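Local coordinates for protein chintase (Rhizomucor miehei, PDB 5YUQ) that probably hydrolyses beta-1,4 linkages of chitin as a family 18 glycoside hydrolase with a tunnel-shaped active site, at residues 22-27 with 175-180; 104-109 with 122-127; 149-154 with 212-217; 168-173 with 225-230; 195-200 with 336-341. All coordinates share one frame; numbering follows the deposited sequence.

Interaction 1 (22-27 with 175-180); sequences LDHIVY and AFYIMA
H24 and V26 point from strand 24-32 into the middle of the barrel, where Y177 of strand 175-178 reaches across to meet them. The gap is wide, 11.1 Å between V26 CA and Y177 CA, and the tyrosine spans most of it, meeting the imidazole and the V26 methyl. The phenol oxygen Y177 OH comes to the edge of the imidazole, in its plane, and lies 3.1 Å from H24 ND1. Beside it, V26 CG2 sits 4.2 Å from Y177 CE2 at the rim of the tyrosine ring; the same methyl lies over one face of the histidine, 3.7 Å above its plane. With CG of H24 anti to the backbone N (chi1 -178°), the imidazole is thrown inward. Outside the pair, S61 OG bonds H24 NE2, while S5 OG bonds H24 ND1 and, weakly, Y177 OH. Y7 of strand 4-9 packs against both V26 and Y177. Both ring nitrogens of the histidine are thus engaged by serines, which should fix its rotation and give this buried polar cluster its partners inside the barrel.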
# COMPACT_ATOMS: atom_id res chain seq x y z
N LEU A 22 8.82 -9.70 -12.45
CA LEU A 22 7.48 -9.48 -11.90
C LEU A 22 6.43 -10.15 -12.77
O LEU A 22 6.70 -10.49 -13.92
CB LEU A 22 7.20 -7.98 -11.77
CG LEU A 22 7.34 -7.10 -13.02
CD1 LEU A 22 6.07 -7.08 -13.85
CD2 LEU A 22 7.73 -5.69 -12.63
N ASP A 23 5.24 -10.30 -12.21
CA ASP A 23 4.16 -10.99 -12.92
C ASP A 23 3.02 -10.07 -13.31
O ASP A 23 2.27 -10.35 -14.23
CB ASP A 23 3.60 -12.10 -12.03
CG ASP A 23 4.66 -13.08 -11.60
OD1 ASP A 23 5.20 -13.78 -12.48
OD2 ASP A 23 4.95 -13.15 -10.39
N HIS A 24 2.88 -8.97 -12.58
CA HIS A 24 1.68 -8.17 -12.66
C HIS A 24 2.05 -6.72 -12.39
O HIS A 24 2.72 -6.43 -11.40
CB HIS A 24 0.70 -8.69 -11.58
CG HIS A 24 -0.63 -8.01 -11.55
ND1 HIS A 24 -1.37 -7.92 -10.39
CD2 HIS A 24 -1.38 -7.43 -12.52
CE1 HIS A 24 -2.51 -7.30 -10.64
NE2 HIS A 24 -2.54 -7.00 -11.93
N ILE A 25 1.64 -5.81 -13.27
CA ILE A 25 1.85 -4.39 -13.03
C ILE A 25 0.52 -3.81 -12.58
O ILE A 25 -0.52 -4.12 -13.17
CB ILE A 25 2.30 -3.64 -14.30
CG1 ILE A 25 3.72 -4.07 -14.70
CG2 ILE A 25 2.29 -2.13 -14.08
CD1 ILE A 25 4.80 -3.65 -13.74
N VAL A 26 0.54 -3.00 -11.53
CA VAL A 26 -0.66 -2.33 -11.05
C VAL A 26 -0.44 -0.84 -11.21
O VAL A 26 0.44 -0.26 -10.58
CB VAL A 26 -0.98 -2.68 -9.59
CG1 VAL A 26 -2.39 -2.25 -9.24
CG2 VAL A 26 -0.85 -4.18 -9.39
N TYR A 27 -1.23 -0.22 -12.08
CA TYR A 27 -0.98 1.16 -12.49
C TYR A 27 -1.83 2.11 -11.64
O TYR A 27 -3.05 2.08 -11.69
CB TYR A 27 -1.32 1.32 -13.98
CG TYR A 27 -0.85 2.62 -14.57
CD1 TYR A 27 -1.54 3.81 -14.33
CD2 TYR A 27 0.26 2.67 -15.40
CE1 TYR A 27 -1.12 5.00 -14.87
CE2 TYR A 27 0.69 3.86 -15.95
CZ TYR A 27 -0.01 5.02 -15.69
OH TYR A 27 0.44 6.20 -16.23
N ALA A 175 -8.05 -11.34 -5.21
CA ALA A 175 -6.98 -11.17 -4.24
C ALA A 175 -7.11 -9.89 -3.47
O ALA A 175 -7.65 -8.90 -3.98
CB ALA A 175 -5.61 -11.24 -4.92
N PHE A 176 -6.59 -9.92 -2.25
CA PHE A 176 -6.67 -8.80 -1.33
C PHE A 176 -5.25 -8.41 -1.00
O PHE A 176 -4.50 -9.19 -0.38
CB PHE A 176 -7.41 -9.23 -0.06
CG PHE A 176 -8.85 -9.65 -0.29
CD1 PHE A 176 -9.15 -10.86 -0.89
CD2 PHE A 176 -9.89 -8.82 0.08
CE1 PHE A 176 -10.46 -11.24 -1.12
CE2 PHE A 176 -11.22 -9.19 -0.13
CZ PHE A 176 -11.51 -10.41 -0.73
N TYR A 177 -4.84 -7.22 -1.44
CA TYR A 177 -3.46 -6.78 -1.28
C TYR A 177 -3.32 -6.00 0.01
O TYR A 177 -3.74 -4.85 0.08
CB TYR A 177 -3.06 -5.87 -2.45
CG TYR A 177 -2.99 -6.51 -3.83
CD1 TYR A 177 -3.33 -7.84 -4.04
CD2 TYR A 177 -2.56 -5.77 -4.92
CE1 TYR A 177 -3.26 -8.41 -5.31
CE2 TYR A 177 -2.48 -6.33 -6.19
CZ TYR A 177 -2.83 -7.64 -6.37
OH TYR A 177 -2.75 -8.19 -7.63
N ILE A 178 -2.72 -6.61 1.03
CA ILE A 178 -2.61 -5.97 2.35
C ILE A 178 -1.53 -4.89 2.37
O ILE A 178 -0.35 -5.16 2.13
CB ILE A 178 -2.31 -6.99 3.45
CG1 ILE A 178 -3.43 -8.03 3.52
CG2 ILE A 178 -2.17 -6.30 4.79
CD1 ILE A 178 -3.13 -9.18 4.47
N MET A 179 -1.93 -3.67 2.70
CA MET A 179 -0.99 -2.56 2.76
C MET A 179 -0.31 -2.53 4.12
O MET A 179 -0.58 -1.68 4.96
CB MET A 179 -1.70 -1.25 2.44
CG MET A 179 -2.19 -1.22 0.99
SD MET A 179 -3.12 0.26 0.57
CE MET A 179 -2.21 1.51 1.48
N ALA A 180 0.59 -3.49 4.33
CA ALA A 180 1.32 -3.60 5.58
C ALA A 180 2.51 -2.66 5.60
O ALA A 180 3.65 -3.08 5.73
CB ALA A 180 1.78 -5.03 5.79

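Interaction 2 (104-109 with 122-127); sequences LDWEYP and ENDTAN
W106 and D124 are brought together by their first torsions: the indole leaves with CG anti to the backbone N (chi1 -177°), while the carboxylate carbon of D124 lies anti to its own carbonyl carbon (chi1 -80°). This is the strand 101-105 to helix 124-139 step of a family 18 (beta/alpha)8 barrel. The sequence L104-D105-W106-E107 matches the end of the family's DxxDxDxE signature, whose glutamate is the acid catalyst in relatives. The six-membered end of the indole meets the aspartate at about a right angle, the two planes 57° apart, with W106 CZ2 3.4 Å from D124 CG and W106 CH2 3.5 Å from D124 CB. P109 CA covers part of one indole face, F73 stacks on the tryptophan and Y128 meets it edge-to-face, so neighbours hold the indole on more than one side. The carboxylate is tied down too: D124 OD2 accepts from the backbone N atoms of N110 and D121, and D124 OD1 is bonded to S74 OG. It thereby staples the loop after the strand to the first turn of the helix. A step along, P109 CB rests 3.9 Å from D124 CB and 3.4 Å from T125 OG1, a hydroxyl that is itself hydrogen-bonded to N155 O.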
# COMPACT_ATOMS: atom_id res chain seq x y z
N LEU A 104 -9.07 -2.15 -6.82
CA LEU A 104 -9.80 -1.08 -6.16
C LEU A 104 -9.11 -0.72 -4.85
O LEU A 104 -8.85 -1.59 -4.02
CB LEU A 104 -11.28 -1.45 -5.94
CG LEU A 104 -12.01 -1.83 -7.24
CD1 LEU A 104 -13.52 -1.95 -6.99
CD2 LEU A 104 -11.71 -0.86 -8.37
N ASP A 105 -8.77 0.56 -4.69
CA ASP A 105 -7.98 1.04 -3.56
C ASP A 105 -8.72 2.16 -2.83
O ASP A 105 -8.24 3.28 -2.70
CB ASP A 105 -6.61 1.51 -4.08
CG ASP A 105 -5.61 1.78 -2.97
OD1 ASP A 105 -5.86 1.45 -1.79
OD2 ASP A 105 -4.53 2.33 -3.28
N TRP A 106 -9.91 1.84 -2.36
CA TRP A 106 -10.68 2.75 -1.54
C TRP A 106 -10.05 2.82 -0.16
O TRP A 106 -9.95 1.81 0.55
CB TRP A 106 -12.10 2.20 -1.45
CG TRP A 106 -13.10 3.02 -0.69
CD1 TRP A 106 -12.88 4.16 0.02
CD2 TRP A 106 -14.50 2.74 -0.58
NE1 TRP A 106 -14.06 4.61 0.57
CE2 TRP A 106 -15.07 3.75 0.21
CE3 TRP A 106 -15.33 1.73 -1.08
CZ2 TRP A 106 -16.43 3.79 0.51
CZ3 TRP A 106 -16.68 1.76 -0.78
CH2 TRP A 106 -17.21 2.79 0.01
N GLU A 107 -9.61 4.01 0.22
CA GLU A 107 -8.96 4.22 1.51
C GLU A 107 -9.78 5.25 2.30
O GLU A 107 -9.46 6.43 2.25
CB GLU A 107 -7.52 4.71 1.31
CG GLU A 107 -6.66 3.73 0.50
CD GLU A 107 -5.20 4.14 0.40
OE1 GLU A 107 -4.82 5.21 0.93
OE2 GLU A 107 -4.41 3.39 -0.21
N TYR A 108 -10.81 4.83 3.05
CA TYR A 108 -11.20 3.44 3.28
C TYR A 108 -12.71 3.38 3.45
O TYR A 108 -13.34 4.39 3.76
CB TYR A 108 -10.58 2.93 4.59
CG TYR A 108 -9.09 3.10 4.67
CD1 TYR A 108 -8.23 2.12 4.18
CD2 TYR A 108 -8.53 4.24 5.24
CE1 TYR A 108 -6.87 2.27 4.25
CE2 TYR A 108 -7.16 4.40 5.30
CZ TYR A 108 -6.33 3.41 4.81
OH TYR A 108 -4.96 3.55 4.88
N PRO A 109 -13.32 2.20 3.25
CA PRO A 109 -14.76 2.10 3.51
C PRO A 109 -15.11 2.52 4.94
O PRO A 109 -14.45 2.09 5.90
CB PRO A 109 -15.04 0.61 3.33
CG PRO A 109 -14.01 0.15 2.34
CD PRO A 109 -12.78 0.97 2.63
N GLU A 122 -22.50 3.99 6.52
CA GLU A 122 -22.54 2.72 7.23
C GLU A 122 -22.49 1.53 6.28
O GLU A 122 -21.97 0.47 6.64
CB GLU A 122 -23.81 2.59 8.07
CG GLU A 122 -23.98 3.63 9.15
CD GLU A 122 -25.40 3.70 9.65
OE1 GLU A 122 -26.16 2.72 9.45
OE2 GLU A 122 -25.78 4.74 10.23
N ASN A 123 -23.04 1.70 5.08
CA ASN A 123 -23.14 0.60 4.13
C ASN A 123 -21.94 0.48 3.21
O ASN A 123 -21.97 -0.32 2.28
CB ASN A 123 -24.40 0.74 3.25
CG ASN A 123 -25.67 0.55 4.02
OD1 ASN A 123 -25.69 -0.07 5.08
ND2 ASN A 123 -26.76 1.08 3.48
N ASP A 124 -20.90 1.25 3.47
CA ASP A 124 -19.76 1.29 2.55
C ASP A 124 -19.20 -0.08 2.17
O ASP A 124 -19.00 -0.36 0.99
CB ASP A 124 -18.63 2.16 3.11
CG ASP A 124 -18.87 3.64 2.90
OD1 ASP A 124 -19.82 4.01 2.16
OD2 ASP A 124 -18.09 4.42 3.46
N THR A 125 -18.97 -0.93 3.16
CA THR A 125 -18.34 -2.21 2.87
C THR A 125 -19.26 -3.13 2.08
O THR A 125 -18.81 -3.79 1.14
CB THR A 125 -17.79 -2.88 4.15
OG1 THR A 125 -16.73 -2.06 4.67
CG2 THR A 125 -17.23 -4.25 3.83
N ALA A 126 -20.54 -3.16 2.43
CA ALA A 126 -21.50 -3.95 1.65
C ALA A 126 -21.57 -3.43 0.21
O ALA A 126 -21.68 -4.21 -0.74
CB ALA A 126 -22.88 -3.89 2.31
N ASN A 127 -21.52 -2.11 0.06
CA ASN A 127 -21.62 -1.49 -1.25
C ASN A 127 -20.37 -1.74 -2.08
O ASN A 127 -20.44 -1.86 -3.30
CB ASN A 127 -21.86 0.02 -1.12
CG ASN A 127 -23.26 0.34 -0.63
OD1 ASN A 127 -24.16 -0.51 -0.67
ND2 ASN A 127 -23.46 1.57 -0.18

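Interaction 3 (149-154 with 212-217); sequences VPTAPF and NDAVKA
T151, A214 and A217 bury the most surface here, 46, 44 and 44 Å² respectively, where the turn of 149-154 leans on helix 211-220. T151 lies almost against the helix backbone, its CA 4.6 Å from A214 CA, an approach that the small alanine makes possible. Its carbonyl does the closest touching: T151 O receives a CA-H...O contact from A214 CA at 3.2 Å, with an angle of 135° at the hydrogen, and also lies near A214 CB. The threonine side chain adds an apolar patch, T151 CB being 3.8 Å from A214 CB. Since chi1 of 46° places OG1 between the backbone N and the carbonyl carbon, it is the methyl, beside the N, that turns to the alanine, with T151 CG2 4.0 Å from A214 CB. One helical turn on, A217 offers its methyl to the next proline: P153 CD lies 3.9 Å from A217 CB, and P153 CG 3.7 Å from A217 O. The ring of P153 thus rides along the alanine and its carbonyl. W218, next on the helix, also packs on P153 and holds the loop by donating its NE1 hydrogen to P150 O. Small residues on the helix with a loop pressed close against them place the turn that follows strand 144-149, on the carboxyl-end rim of the (beta/alpha)8 barrel, the side on which TIM-barrel enzymes carry their active sites.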
# COMPACT_ATOMS: atom_id res chain seq x y z
N VAL A 149 -6.02 -3.28 0.58
CA VAL A 149 -6.76 -3.24 1.84
C VAL A 149 -5.90 -2.83 3.03
O VAL A 149 -4.68 -2.99 3.01
CB VAL A 149 -7.38 -4.62 2.12
CG1 VAL A 149 -8.20 -5.10 0.93
CG2 VAL A 149 -6.30 -5.64 2.45
N PRO A 150 -6.53 -2.27 4.08
CA PRO A 150 -5.80 -1.92 5.30
C PRO A 150 -5.43 -3.16 6.11
O PRO A 150 -5.73 -4.28 5.71
CB PRO A 150 -6.81 -1.05 6.07
CG PRO A 150 -8.15 -1.52 5.58
CD PRO A 150 -7.95 -1.86 4.13
N THR A 151 -4.78 -2.95 7.25
CA THR A 151 -4.22 -4.05 8.03
C THR A 151 -5.26 -4.78 8.89
O THR A 151 -4.93 -5.73 9.61
CB THR A 151 -3.07 -3.54 8.91
OG1 THR A 151 -3.48 -2.33 9.56
CG2 THR A 151 -1.84 -3.25 8.05
N ALA A 152 -6.51 -4.35 8.80
CA ALA A 152 -7.61 -5.08 9.42
C ALA A 152 -8.77 -5.09 8.45
O ALA A 152 -8.90 -4.18 7.63
CB ALA A 152 -8.01 -4.43 10.74
N PRO A 153 -9.63 -6.11 8.58
CA PRO A 153 -10.77 -6.18 7.66
C PRO A 153 -11.63 -4.92 7.56
O PRO A 153 -11.74 -4.22 8.52
CB PRO A 153 -11.59 -7.37 8.21
CG PRO A 153 -10.62 -8.23 8.85
CD PRO A 153 -9.47 -7.31 9.36
N PHE A 154 -12.25 -4.71 6.41
CA PHE A 154 -13.06 -3.52 6.16
C PHE A 154 -14.04 -3.22 7.29
O PHE A 154 -14.63 -4.13 7.88
CB PHE A 154 -13.87 -3.71 4.89
CG PHE A 154 -13.05 -3.87 3.65
CD1 PHE A 154 -12.05 -2.95 3.33
CD2 PHE A 154 -13.28 -4.94 2.79
CE1 PHE A 154 -11.30 -3.11 2.17
CE2 PHE A 154 -12.54 -5.09 1.63
CZ PHE A 154 -11.56 -4.18 1.32
N ASN A 212 2.16 -9.80 9.94
CA ASN A 212 1.62 -11.00 10.56
C ASN A 212 0.24 -10.80 11.17
O ASN A 212 -0.66 -11.59 10.93
CB ASN A 212 2.60 -11.54 11.61
CG ASN A 212 2.02 -12.70 12.40
OD1 ASN A 212 1.74 -13.77 11.84
ND2 ASN A 212 1.86 -12.51 13.70
N ASP A 213 0.08 -9.74 11.95
CA ASP A 213 -1.21 -9.49 12.60
C ASP A 213 -2.30 -9.23 11.56
O ASP A 213 -3.44 -9.68 11.71
CB ASP A 213 -1.11 -8.31 13.57
CG ASP A 213 -0.27 -8.64 14.78
OD1 ASP A 213 -0.77 -9.35 15.68
OD2 ASP A 213 0.89 -8.19 14.84
N ALA A 214 -1.94 -8.51 10.50
CA ALA A 214 -2.89 -8.21 9.44
C ALA A 214 -3.33 -9.48 8.72
O ALA A 214 -4.52 -9.70 8.49
CB ALA A 214 -2.27 -7.22 8.44
N VAL A 215 -2.37 -10.32 8.35
CA VAL A 215 -2.67 -11.57 7.68
C VAL A 215 -3.57 -12.42 8.56
O VAL A 215 -4.58 -12.95 8.09
CB VAL A 215 -1.37 -12.33 7.32
CG1 VAL A 215 -1.66 -13.79 7.01
CG2 VAL A 215 -0.69 -11.66 6.14
N LYS A 216 -3.23 -12.51 9.84
CA LYS A 216 -4.04 -13.32 10.76
C LYS A 216 -5.45 -12.75 10.88
O LYS A 216 -6.42 -13.50 10.93
CB LYS A 216 -3.41 -13.43 12.14
CG LYS A 216 -2.07 -14.16 12.16
CD LYS A 216 -2.14 -15.50 11.48
CE LYS A 216 -0.79 -16.19 11.50
NZ LYS A 216 -0.19 -16.17 12.86
N ALA A 217 -5.56 -11.42 10.93
CA ALA A 217 -6.87 -10.79 11.06
C ALA A 217 -7.74 -11.04 9.84
O ALA A 217 -8.93 -11.33 9.97
CB ALA A 217 -6.73 -9.30 11.32

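Interaction 4 (168-173 with 225-230); sequences NWASTV and AEQLVL
Q227 and A170 make the one clear hydrogen bond between these segments. The amide of Q227 donates through NE2 to A170 O, 2.9 Å away and nearly straight at 163°. The C=O...N angle at A170 O, 128°, places the donor on a lone pair in the carbonyl plane, and the acceptor also lies close to the glutamine's own amide plane. Beyond CG the chain is extended, which lets the amide span from the 3-10 turn 225-227 to the short helix 168-172. Two more carbonyls approach the same nitrogen: V173 O stands 2.8 Å from Q227 NE2, and D174 O takes a weak bond from it. Within the helix, T172 OG1 donates to N168 O, and W169 O accepts from both V173 N and T172 N. In van der Waals contact, the alanine methyl A170 CB lies 3.8 Å from the amide oxygen Q227 OE1, while P224 also touches the alanine. Past the glutamine, the chain enters strand 228-240, which pairs with strand 175-178 through backbone bonds of Q227 and V229 to F176. One primary amide, with a firm bond to A170 O, V173 O close by and a weak bond to D174 O, therefore ties together the entries into two neighbouring strands, 175-178 and 228-240.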
# COMPACT_ATOMS: atom_id res chain seq x y z
N ASN A 168 -19.14 -13.91 0.21
CA ASN A 168 -19.10 -13.47 -1.17
C ASN A 168 -17.89 -12.59 -1.46
O ASN A 168 -17.57 -12.36 -2.62
CB ASN A 168 -20.39 -12.77 -1.56
CG ASN A 168 -21.53 -13.74 -1.77
OD1 ASN A 168 -21.73 -14.24 -2.88
ND2 ASN A 168 -22.27 -14.03 -0.71
N TRP A 169 -17.23 -12.10 -0.43
CA TRP A 169 -15.97 -11.39 -0.66
C TRP A 169 -14.97 -12.33 -1.30
O TRP A 169 -14.45 -12.06 -2.37
CB TRP A 169 -15.42 -10.80 0.65
CG TRP A 169 -15.95 -9.43 0.94
CD1 TRP A 169 -16.86 -9.08 1.90
CD2 TRP A 169 -15.60 -8.22 0.26
NE1 TRP A 169 -17.10 -7.72 1.85
CE2 TRP A 169 -16.33 -7.17 0.86
CE3 TRP A 169 -14.73 -7.92 -0.80
CZ2 TRP A 169 -16.22 -5.85 0.43
CZ3 TRP A 169 -14.62 -6.61 -1.22
CH2 TRP A 169 -15.36 -5.59 -0.61
N ALA A 170 -14.71 -13.45 -0.64
CA ALA A 170 -13.72 -14.40 -1.13
C ALA A 170 -14.15 -15.04 -2.45
O ALA A 170 -13.31 -15.35 -3.29
CB ALA A 170 -13.44 -15.47 -0.08
N SER A 171 -15.45 -15.22 -2.66
CA SER A 171 -15.89 -15.87 -3.89
C SER A 171 -15.96 -14.93 -5.10
O SER A 171 -16.12 -15.39 -6.23
CB SER A 171 -17.22 -16.60 -3.70
OG SER A 171 -18.28 -15.67 -3.50
N THR A 172 -15.81 -13.63 -4.87
CA THR A 172 -15.96 -12.66 -5.95
C THR A 172 -14.63 -12.02 -6.30
O THR A 172 -14.32 -11.83 -7.47
CB THR A 172 -16.94 -11.54 -5.57
OG1 THR A 172 -18.21 -12.12 -5.21
CG2 THR A 172 -17.15 -10.58 -6.73
N VAL A 173 -13.86 -11.69 -5.27
CA VAL A 173 -12.61 -10.96 -5.45
C VAL A 173 -11.44 -11.92 -5.53
O VAL A 173 -11.32 -12.83 -4.72
CB VAL A 173 -12.41 -9.95 -4.29
CG1 VAL A 173 -11.03 -9.27 -4.37
CG2 VAL A 173 -13.53 -8.92 -4.29
N ALA A 225 -5.91 -17.77 2.96
CA ALA A 225 -4.56 -17.24 2.85
C ALA A 225 -4.10 -17.08 1.41
O ALA A 225 -3.38 -16.13 1.08
CB ALA A 225 -3.59 -18.12 3.63
N GLU A 226 -4.51 -18.01 0.54
CA GLU A 226 -4.05 -17.99 -0.84
C GLU A 226 -4.60 -16.79 -1.61
O GLU A 226 -4.11 -16.47 -2.70
CB GLU A 226 -4.39 -19.30 -1.54
CG GLU A 226 -5.86 -19.60 -1.64
CD GLU A 226 -6.12 -20.99 -2.18
OE1 GLU A 226 -6.35 -21.11 -3.41
OE2 GLU A 226 -6.10 -21.96 -1.39
N GLN A 227 -5.60 -16.11 -1.06
CA GLN A 227 -6.12 -14.91 -1.69
C GLN A 227 -5.58 -13.64 -1.04
O GLN A 227 -5.99 -12.54 -1.40
CB GLN A 227 -7.65 -14.89 -1.67
CG GLN A 227 -8.26 -15.93 -2.58
CD GLN A 227 -9.76 -15.94 -2.50
OE1 GLN A 227 -10.35 -16.81 -1.85
NE2 GLN A 227 -10.40 -14.97 -3.15
N LEU A 228 -4.69 -13.80 -0.07
CA LEU A 228 -4.06 -12.64 0.56
C LEU A 228 -2.69 -12.41 -0.07
O LEU A 228 -1.96 -13.36 -0.35
CB LEU A 228 -3.91 -12.84 2.06
CG LEU A 228 -5.23 -12.92 2.82
CD1 LEU A 228 -4.95 -13.25 4.27
CD2 LEU A 228 -6.03 -11.62 2.71
N VAL A 229 -2.37 -11.15 -0.29
CA VAL A 229 -1.09 -10.77 -0.87
C VAL A 229 -0.46 -9.79 0.10
O VAL A 229 -1.09 -8.80 0.49
CB VAL A 229 -1.30 -10.15 -2.26
CG1 VAL A 229 -0.05 -9.43 -2.73
CG2 VAL A 229 -1.71 -11.23 -3.27
N LEU A 230 0.77 -10.07 0.53
CA LEU A 230 1.43 -9.19 1.49
C LEU A 230 2.12 -8.03 0.77
O LEU A 230 3.05 -8.24 -0.00
CB LEU A 230 2.45 -9.96 2.32
CG LEU A 230 3.21 -9.14 3.37
CD1 LEU A 230 2.26 -8.59 4.42
CD2 LEU A 230 4.30 -9.99 4.04

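Interaction 5 (195-200 with 336-341)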
# COMPACT_ATOMS: atom_id res chain seq x y z
N ALA A 195 6.96 -0.92 8.24
CA ALA A 195 6.36 -2.15 7.75
C ALA A 195 6.81 -3.31 8.62
O ALA A 195 7.52 -4.19 8.15
CB ALA A 195 6.74 -2.37 6.32
N PRO A 196 6.41 -3.31 9.89
CA PRO A 196 6.84 -4.40 10.76
C PRO A 196 6.28 -5.72 10.28
O PRO A 196 5.13 -5.77 9.84
CB PRO A 196 6.23 -4.05 12.11
CG PRO A 196 5.04 -3.18 11.79
CD PRO A 196 5.43 -2.42 10.55
N LEU A 197 7.08 -6.78 10.34
CA LEU A 197 6.56 -8.11 10.02
C LEU A 197 5.81 -8.64 11.23
O LEU A 197 4.80 -9.33 11.08
CB LEU A 197 7.71 -9.04 9.63
CG LEU A 197 7.29 -10.46 9.26
CD1 LEU A 197 6.29 -10.45 8.12
CD2 LEU A 197 8.53 -11.25 8.87
N TYR A 198 6.28 -8.29 12.41
CA TYR A 198 5.61 -8.67 13.66
C TYR A 198 5.42 -7.48 14.58
O TYR A 198 6.14 -6.48 14.49
CB TYR A 198 6.42 -9.74 14.41
CG TYR A 198 6.65 -10.99 13.62
CD1 TYR A 198 5.65 -11.95 13.51
CD2 TYR A 198 7.87 -11.24 13.00
CE1 TYR A 198 5.86 -13.10 12.80
CE2 TYR A 198 8.08 -12.39 12.28
CZ TYR A 198 7.06 -13.32 12.19
OH TYR A 198 7.26 -14.48 11.48
N TYR A 199 4.44 -7.61 15.47
CA TYR A 199 4.20 -6.67 16.55
C TYR A 199 4.10 -7.45 17.84
O TYR A 199 3.40 -8.46 17.91
CB TYR A 199 2.90 -5.88 16.34
CG TYR A 199 2.41 -5.26 17.62
CD1 TYR A 199 3.02 -4.12 18.13
CD2 TYR A 199 1.35 -5.81 18.33
CE1 TYR A 199 2.59 -3.55 19.31
CE2 TYR A 199 0.91 -5.24 19.52
CZ TYR A 199 1.54 -4.11 20.00
OH TYR A 199 1.12 -3.53 21.18
N SER A 200 4.76 -6.94 18.85
CA SER A 200 4.70 -7.56 20.16
C SER A 200 3.93 -6.69 21.11
O SER A 200 4.17 -5.55 21.24
CB SER A 200 6.08 -7.78 20.75
OG SER A 200 6.04 -8.04 22.11
N VAL A 336 9.06 -12.28 2.56
CA VAL A 336 8.77 -13.31 1.56
C VAL A 336 8.73 -14.69 2.21
O VAL A 336 7.83 -15.48 1.93
CB VAL A 336 9.80 -13.29 0.42
CG1 VAL A 336 9.68 -14.54 -0.44
CG2 VAL A 336 9.62 -12.04 -0.42
N ASP A 337 9.69 -14.96 3.10
CA ASP A 337 9.73 -16.24 3.81
C ASP A 337 8.43 -16.44 4.59
O ASP A 337 7.85 -17.52 4.59
CB ASP A 337 10.93 -16.30 4.77
CG ASP A 337 12.28 -16.26 4.06
OD1 ASP A 337 12.37 -16.62 2.87
OD2 ASP A 337 13.27 -15.87 4.72
N TYR A 338 7.98 -15.37 5.24
CA TYR A 338 6.73 -15.41 5.97
C TYR A 338 5.55 -15.69 5.05
O TYR A 338 4.68 -16.52 5.35
CB TYR A 338 6.51 -14.08 6.71
CG TYR A 338 5.16 -14.03 7.38
CD1 TYR A 338 4.98 -14.54 8.65
CD2 TYR A 338 4.06 -13.48 6.73
CE1 TYR A 338 3.73 -14.52 9.27
CE2 TYR A 338 2.82 -13.44 7.34
CZ TYR A 338 2.66 -13.96 8.61
OH TYR A 338 1.42 -13.93 9.20
N ALA A 339 5.50 -14.98 3.93
CA ALA A 339 4.40 -15.13 2.99
C ALA A 339 4.32 -16.56 2.46
O ALA A 339 3.23 -17.13 2.34
CB ALA A 339 4.53 -14.15 1.84
N LYS A 340 5.47 -17.15 2.16
CA LYS A 340 5.50 -18.53 1.67
C LYS A 340 5.05 -19.52 2.74
O LYS A 340 4.31 -20.47 2.45
CB LYS A 340 6.89 -18.87 1.11
CG LYS A 340 7.25 -18.04 -0.11
CD LYS A 340 8.70 -18.28 -0.55
CE LYS A 340 8.91 -19.70 -1.04
NZ LYS A 340 8.37 -19.91 -2.41
N LYS A 341 5.49 -19.31 3.98
CA LYS A 341 5.13 -20.18 5.09
C LYS A 341 3.63 -20.14 5.38
O LYS A 341 3.03 -21.16 5.73
CB LYS A 341 5.91 -19.78 6.35
CG LYS A 341 5.55 -20.58 7.59
CD LYS A 341 6.61 -20.45 8.67
CE LYS A 341 6.12 -21.04 9.99
NZ LYS A 341 4.85 -20.41 10.45
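L197 and Y198 both lean on Y338, a buried tyrosine on helix 329-341, turned toward their loop; this is the helix leading into strand 346-350 of the (beta/alpha)8 barrel. Their segment, 195-200, is part of the long loop between strand 175-178 and helix 211-220. It starts at A195, whose carbonyl oxygen is bonded to K335 NZ on the same helix, and P196, which is backbone-bonded to G211. L197 then makes the main contact. With CG anti to the backbone N (chi1 -180°), its branch reaches the CG end of the tyrosine ring obliquely: CD1 is 3.8 Å from Y338 CG and forms an off-centre CH-pi contact, 4.3 Å from the ring centroid and 29° off the normal. The second methyl, L197 CD2, lies 4.1 Å from Y338 CB, so both methyls lie on one side of the ring, at its CB end. Y198 follows and brings its phenol end to another part of the same ring, with Y198 OH 3.6 Å from Y338 CD1. Its own ring is braced from within the loop by L197 CG, 3.6 Å above one face. Y199 turns instead to D213 of helix 211-220. V215 and K216 from that helix pack on Y338 too, so the tyrosine sits in the groove between two barrel helices and the loop. At its far end, Y338 OH is hydrogen-bonded to N212 OD1.

Overall arrangement
All five contacts belong to one (beta/alpha)8 barrel. Interaction 1 lies innermost, bridging strands across the barrel interior, and the others have centres about 12 to 18 Å from it. Interaction 2 is nested inside the chain loop that interaction 1 closes; the segments of interactions 3, 4 and 5 alternate along the chain, and interaction 1 crosses 3 and 4. Helix 211-220 links interactions 3 and 5, where N212 N and L197 O are 2.9 Å apart, and strands 175-178 and 228-240 join interactions 1 and 4 side by side. T125 OG1 lies 3.3 Å from F154 CB between interactions 2 and 3. Interactions 2 and 5 stand farthest apart, about 26 Å between centres. Through the shared strands and helix, barrel core and rim loops form one body.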